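Side-chain contacts in MEM-A1 (Soil metagenome, PDB 6E0S), which probably hydrolyses beta-lactam antibiotics as a zinc-dependent metallo-beta-lactamase of subclass B3, recovered from soil: residues Ala71-Ile74 and Arg75-Gly78; Ala263-Gln266 and Tyr267-Ala271. All blocks are in the same frame, centred on the assembly; numbering follows the deposited sequence. Where two conformers were deposited one is given.

Overall arrangement
Along the chain, contact 1 comes first. It lies in the last turns of helix 66-76 and the turn through G78 that follows. This helix is the crossover between the parallel strands 56-59 and 84-88 of the seven-strand sheet. Contact 2 follows much later, in the first turns of helix 263-285, which packs on strand 232-235 of the five-strand sheet and on helix 214-226. Each contact closes no more than a helical turn. The two neither nest nor cross. Their centres are 31 Å apart, on opposite sides of the centre of the chain. The fold of this superfamily is an alpha-beta/beta-alpha sandwich, with helices on both outer sides.

Contact 1: Ala71-Ile74 and Arg75-Gly78; sequences AQHI and RQLG
R75 reaches back along the helix over A71, with Q72 at the edge of its guanidinium. R75 CB lies 3.7 Å from A71 O. With CG anti to the carbonyl carbon and beside the backbone N (chi1 -59°), R75 CG lies 3.3 Å from A71 O. From CG to NE the chain is extended. This carries the guanidinium to A71, whose CB is 4.0 Å from R75 NH2. The backbone carbonyl carbon of A71 lies over one face of the group. In the Q72 conformer described, Q72 CG is 3.8 Å from R75 NH1. L106 of helix 100-107 touches both A71 and R75.

One residue further on, H73 and Q76 lie side by side and point the same way. Q76 OE1 sits near the plane of the H73 ring at its edge, 3.9 Å from H73 CD2. Their polar ends are held elsewhere: H73 ND1 by V40 O, and Q76 NE2 by E29 OE2. These bonds join the helix to the N-terminal part of the chain.

The backbone bonds R75 N to A71 O and Q76 N to Q72 O continue the helix. L77 N bonds to H73 O at 3.2 Å and only weakly to I74 O. L77 CG also packs over H73 O. G78 then leaves helical angles with a positive phi of 104°, and its N bonds to R75 O. The side chains show i to i+3 and i to i+4 packing along the last turns of the helix. The positive phi of G78 and the bonds back into the last turn form a Schellman motif, ending the helix of a beta-alpha-beta unit.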
ATOM      1  N   ALA A  71      10.626   9.396   7.263  1.00 16.10           N
ATOM      2  CA  ALA A  71      10.750  10.830   7.493  1.00 17.61           C
ATOM      3  C   ALA A  71      12.096  11.342   6.997  1.00 16.66           C
ATOM      4  O   ALA A  71      12.179  12.363   6.292  1.00 16.79           O
ATOM      5  CB  ALA A  71      10.573  11.129   8.985  1.00 18.63           C
ATOM      6  N   GLN A  72      13.168  10.643   7.365  1.00 17.49           N
ATOM      7  CA  GLN A  72      14.482  11.066   6.916  0.50 19.29           C
ATOM      8  C   GLN A  72      14.579  11.036   5.395  1.00 18.82           C
ATOM      9  O   GLN A  72      15.175  11.936   4.800  1.00 20.38           O
ATOM     10  CB  GLN A  72      15.547  10.205   7.591  0.50 20.72           C
ATOM     11  CG  GLN A  72      15.707  10.591   9.053  0.50 20.84           C
ATOM     12  CD  GLN A  72      15.933   9.413   9.977  0.50 21.18           C
ATOM     13  OE1 GLN A  72      16.251   8.313   9.530  0.50 20.55           O
ATOM     14  NE2 GLN A  72      15.775   9.644  11.280  0.50 20.82           N
ATOM     15  N   HIS A  73      13.962  10.046   4.750  1.00 17.25           N
ATOM     16  CA  HIS A  73      13.971   9.976   3.294  1.00 18.54           C
ATOM     17  C   HIS A  73      13.254  11.174   2.676  1.00 18.84           C
ATOM     18  O   HIS A  73      13.730  11.762   1.693  1.00 21.64           O
ATOM     19  CB  HIS A  73      13.305   8.667   2.844  1.00 17.07           C
ATOM     20  CG  HIS A  73      14.136   7.457   3.133  1.00 18.73           C
ATOM     21  ND1 HIS A  73      13.606   6.187   3.198  1.00 18.16           N
ATOM     22  CD2 HIS A  73      15.454   7.328   3.411  1.00 19.63           C
ATOM     23  CE1 HIS A  73      14.564   5.324   3.477  1.00 19.83           C
ATOM     24  NE2 HIS A  73      15.692   5.987   3.632  1.00 19.59           N
ATOM     25  N   ILE A  74      12.087  11.526   3.222  1.00 17.91           N
ATOM     26  CA  ILE A  74      11.356  12.707   2.766  1.00 17.53           C
ATOM     27  C   ILE A  74      12.233  13.959   2.879  1.00 19.56           C
ATOM     28  O   ILE A  74      12.383  14.715   1.912  1.00 17.65           O
ATOM     29  CB  ILE A  74      10.032  12.838   3.550  1.00 14.75           C
ATOM     30  CG1 ILE A  74       9.091  11.694   3.155  1.00 13.79           C
ATOM     31  CG2 ILE A  74       9.333  14.199   3.268  1.00 15.42           C
ATOM     32  CD1 ILE A  74       7.868  11.498   4.155  1.00 14.36           C
ATOM     33  N   ARG A  75      12.863  14.171   4.048  1.00 19.19           N
ATOM     34  CA  ARG A  75      13.699  15.358   4.246  1.00 21.62           C
ATOM     35  C   ARG A  75      14.921  15.329   3.338  1.00 21.68           C
ATOM     36  O   ARG A  75      15.335  16.361   2.786  1.00 20.88           O
ATOM     37  CB  ARG A  75      14.162  15.456   5.706  1.00 22.95           C
ATOM     38  CG  ARG A  75      13.080  15.543   6.762  1.00 23.72           C
ATOM     39  CD  ARG A  75      13.680  15.833   8.144  1.00 25.18           C
ATOM     40  NE  ARG A  75      12.699  15.604   9.191  1.00 25.11           N
ATOM     41  CZ  ARG A  75      12.671  14.542   9.989  1.00 23.20           C
ATOM     42  NH1 ARG A  75      13.619  13.605   9.898  1.00 21.21           N
ATOM     43  NH2 ARG A  75      11.711  14.437  10.918  1.00 22.03           N
ATOM     44  N   GLN A  76      15.511  14.148   3.181  1.00 22.01           N
ATOM     45  CA  GLN A  76      16.720  14.025   2.379  1.00 24.30           C
ATOM     46  C   GLN A  76      16.463  14.496   0.956  1.00 23.21           C
ATOM     47  O   GLN A  76      17.332  15.122   0.333  1.00 24.57           O
ATOM     48  CB  GLN A  76      17.178  12.569   2.411  1.00 26.89           C
ATOM     49  CG  GLN A  76      18.344  12.213   1.567  1.00 29.42           C
ATOM     50  CD  GLN A  76      18.674  10.724   1.701  1.00 29.07           C
ATOM     51  OE1 GLN A  76      18.088  10.009   2.533  1.00 28.18           O
ATOM     52  NE2 GLN A  76      19.615  10.266   0.903  1.00 29.95           N
ATOM     53  N   LEU A  77      15.270  14.207   0.430  1.00 20.59           N
ATOM     54  CA  LEU A  77      14.917  14.627  -0.923  1.00 21.72           C
ATOM     55  C   LEU A  77      14.633  16.120  -1.033  1.00 23.28           C
ATOM     56  O   LEU A  77      14.433  16.611  -2.153  1.00 25.48           O
ATOM     57  CB  LEU A  77      13.694  13.845  -1.419  1.00 20.94           C
ATOM     58  CG  LEU A  77      13.863  12.343  -1.683  1.00 19.77           C
ATOM     59  CD1 LEU A  77      12.477  11.701  -1.895  1.00 18.55           C
ATOM     60  CD2 LEU A  77      14.749  12.074  -2.898  1.00 20.36           C
ATOM     61  N   GLY A  78      14.581  16.834   0.080  1.00 22.06           N
ATOM     62  CA  GLY A  78      14.375  18.267   0.094  1.00 21.35           C
ATOM     63  C   GLY A  78      12.978  18.719   0.493  1.00 22.91           C
ATOM     64  O   GLY A  78      12.666  19.911   0.357  1.00 25.57           O
TER

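Contact 2: Ala263-Gln266 and Tyr267-Ala271; sequences ACRQ and YAERA
R270 folds back over Q266, while Y267 and A268 face the protein interior. The inner side is tight. Y267 CG is anti to the backbone N (chi1 177°), which directs the ring away from the preceding turn and toward L233, V225 and L195. Y267 OH bonds to D193 O. A268 CB rests 3.4 Å from C264 O and meets I222 and A226 of helix 214-226. C264 fastens this side by its disulfide to C230.

The outer side, with exposed R265 and E269, is looser. E269 OE2 touches the aliphatic R265 CG at 3.5 Å, but is 5.5 Å from R265 NE, so no salt bridge forms. The R270 chain bends at chi3 (-64°) and brings the guanidinium back, with R270 NH1 3.6 Å from Q266 CB. Q266 O and Y267 CA lie over one face, both offset toward its rim. Two waters lie in the guanidinium plane at its edge. One accepts from R270 NH2 at 2.7 Å and donates to A263 O. The other accepts from R270 NH1 at 2.6 Å and donates to Q266 OE1.

Four backbone bonds, from Y267 N to A263 O through R270 N to Q266 O, run along the helix. A263 O takes both Y267 N and a water. The R270 ion pair with D242 is long and weak. R270 NH2 bonds directly to A240 O, which probably links the first turn to that loop.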
ATOM      1  N   ALA A 263       2.825  -5.168 -15.530  1.00 21.29           N
ATOM      2  CA  ALA A 263       3.242  -5.398 -14.140  1.00 21.24           C
ATOM      3  C   ALA A 263       2.058  -5.732 -13.218  1.00 21.73           C
ATOM      4  O   ALA A 263       2.160  -6.632 -12.374  1.00 21.56           O
ATOM      5  CB  ALA A 263       4.014  -4.185 -13.602  1.00 19.40           C
ATOM      6  N   CYS A 264       0.946  -4.990 -13.316  1.00 21.09           N
ATOM      7  CA  CYS A 264      -0.192  -5.279 -12.437  1.00 21.40           C
ATOM      8  C   CYS A 264      -0.821  -6.636 -12.761  1.00 22.73           C
ATOM      9  O   CYS A 264      -1.237  -7.372 -11.855  1.00 21.46           O
ATOM     10  CB  CYS A 264      -1.253  -4.175 -12.533  1.00 20.66           C
ATOM     11  SG  CYS A 264      -0.780  -2.607 -11.810  1.00 21.08           S
ATOM     12  N   ARG A 265      -0.907  -6.988 -14.043  1.00 22.75           N
ATOM     13  CA  ARG A 265      -1.474  -8.287 -14.381  1.00 24.49           C
ATOM     14  C   ARG A 265      -0.579  -9.415 -13.882  1.00 22.02           C
ATOM     15  O   ARG A 265      -1.072 -10.425 -13.362  1.00 21.64           O
ATOM     16  CB  ARG A 265      -1.704  -8.372 -15.897  1.00 30.57           C
ATOM     17  CG  ARG A 265      -2.207  -9.715 -16.389  1.00 37.70           C
ATOM     18  CD  ARG A 265      -2.679  -9.643 -17.868  1.00 45.25           C
ATOM     19  NE  ARG A 265      -2.980  -8.269 -18.304  1.00 49.82           N
ATOM     20  CZ  ARG A 265      -4.169  -7.669 -18.193  1.00 52.75           C
ATOM     21  NH1 ARG A 265      -5.209  -8.307 -17.658  1.00 53.97           N
ATOM     22  NH2 ARG A 265      -4.320  -6.417 -18.622  1.00 53.05           N
ATOM     23  N   GLN A 266       0.745  -9.251 -13.982  1.00 20.84           N
ATOM     24  CA  GLN A 266       1.639 -10.292 -13.464  1.00 22.49           C
ATOM     25  C   GLN A 266       1.530 -10.422 -11.948  1.00 21.49           C
ATOM     26  O   GLN A 266       1.570 -11.538 -11.402  1.00 21.02           O
ATOM     27  CB  GLN A 266       3.087  -9.999 -13.881  1.00 24.78           C
ATOM     28  CG  GLN A 266       3.309 -10.235 -15.375  1.00 28.24           C
ATOM     29  CD  GLN A 266       4.554  -9.568 -15.914  1.00 31.40           C
ATOM     30  OE1 GLN A 266       5.240  -8.836 -15.205  1.00 32.10           O
ATOM     31  NE2 GLN A 266       4.823  -9.781 -17.192  1.00 33.77           N
ATOM     32  N   TYR A 267       1.457  -9.290 -11.261  1.00 22.14           N
ATOM     33  CA  TYR A 267       1.293  -9.279  -9.807  1.00 21.96           C
ATOM     34  C   TYR A 267      -0.013  -9.956  -9.407  1.00 21.72           C
ATOM     35  O   TYR A 267      -0.071 -10.720  -8.429  1.00 21.38           O
ATOM     36  CB  TYR A 267       1.314  -7.818  -9.346  1.00 19.11           C
ATOM     37  CG  TYR A 267       1.104  -7.544  -7.889  1.00 19.22           C
ATOM     38  CD1 TYR A 267      -0.142  -7.117  -7.415  1.00 19.67           C
ATOM     39  CD2 TYR A 267       2.155  -7.670  -6.984  1.00 20.12           C
ATOM     40  CE1 TYR A 267      -0.342  -6.809  -6.083  1.00 19.28           C
ATOM     41  CE2 TYR A 267       1.963  -7.382  -5.639  1.00 21.68           C
ATOM     42  CZ  TYR A 267       0.713  -6.966  -5.192  1.00 20.97           C
ATOM     43  OH  TYR A 267       0.519  -6.656  -3.857  1.00 20.92           O
ATOM     44  N   ALA A 268      -1.080  -9.675 -10.147  1.00 17.99           N
ATOM     45  CA  ALA A 268      -2.363 -10.287  -9.836  1.00 23.77           C
ATOM     46  C   ALA A 268      -2.337 -11.778 -10.123  1.00 23.84           C
ATOM     47  O   ALA A 268      -2.852 -12.567  -9.326  1.00 23.67           O
ATOM     48  CB  ALA A 268      -3.493  -9.599 -10.605  1.00 24.33           C
ATOM     49  N   GLU A 269      -1.691 -12.191 -11.225  1.00 23.03           N
ATOM     50  CA  GLU A 269      -1.619 -13.620 -11.521  1.00 25.12           C
ATOM     51  C   GLU A 269      -0.839 -14.353 -10.440  1.00 23.05           C
ATOM     52  O   GLU A 269      -1.196 -15.473 -10.058  1.00 22.34           O
ATOM     53  CB  GLU A 269      -0.977 -13.855 -12.882  1.00 29.66           C
ATOM     54  CG  GLU A 269      -1.925 -13.616 -14.019  1.00 35.90           C
ATOM     55  CD  GLU A 269      -1.322 -13.952 -15.362  1.00 42.94           C
ATOM     56  OE1 GLU A 269      -0.654 -15.015 -15.465  1.00 46.72           O
ATOM     57  OE2 GLU A 269      -1.510 -13.139 -16.302  1.00 45.24           O
ATOM     58  N   ARG A 270       0.229 -13.734  -9.930  1.00 22.20           N
ATOM     59  CA  ARG A 270       0.995 -14.394  -8.880  1.00 23.38           C
ATOM     60  C   ARG A 270       0.144 -14.563  -7.627  1.00 21.25           C
ATOM     61  O   ARG A 270       0.187 -15.606  -6.969  1.00 20.16           O
ATOM     62  CB  ARG A 270       2.263 -13.597  -8.595  1.00 23.84           C
ATOM     63  CG  ARG A 270       3.268 -13.704  -9.730  1.00 26.09           C
ATOM     64  CD  ARG A 270       4.619 -13.104  -9.344  1.00 28.73           C
ATOM     65  NE  ARG A 270       4.544 -11.664  -9.075  1.00 28.63           N
ATOM     66  CZ  ARG A 270       4.832 -10.696  -9.947  1.00 29.02           C
ATOM     67  NH1 ARG A 270       5.198 -11.000 -11.191  1.00 31.37           N
ATOM     68  NH2 ARG A 270       4.744  -9.422  -9.563  1.00 26.24           N
ATOM     69  N   ALA A 271      -0.650 -13.548  -7.299  1.00 19.49           N
ATOM     70  CA  ALA A 271      -1.560 -13.648  -6.166  1.00 21.00           C
ATOM     71  C   ALA A 271      -2.600 -14.736  -6.396  1.00 20.38           C
ATOM     72  O   ALA A 271      -2.976 -15.451  -5.463  1.00 19.82           O
ATOM     73  CB  ALA A 271      -2.237 -12.300  -5.933  1.00 20.72           C
TER
HETATM   74  O   HOH W   1       4.698  -7.271 -11.235  1.00 24.16           O
HETATM   75  O   HOH W   2       6.372  -9.107 -12.573  1.00 36.17           O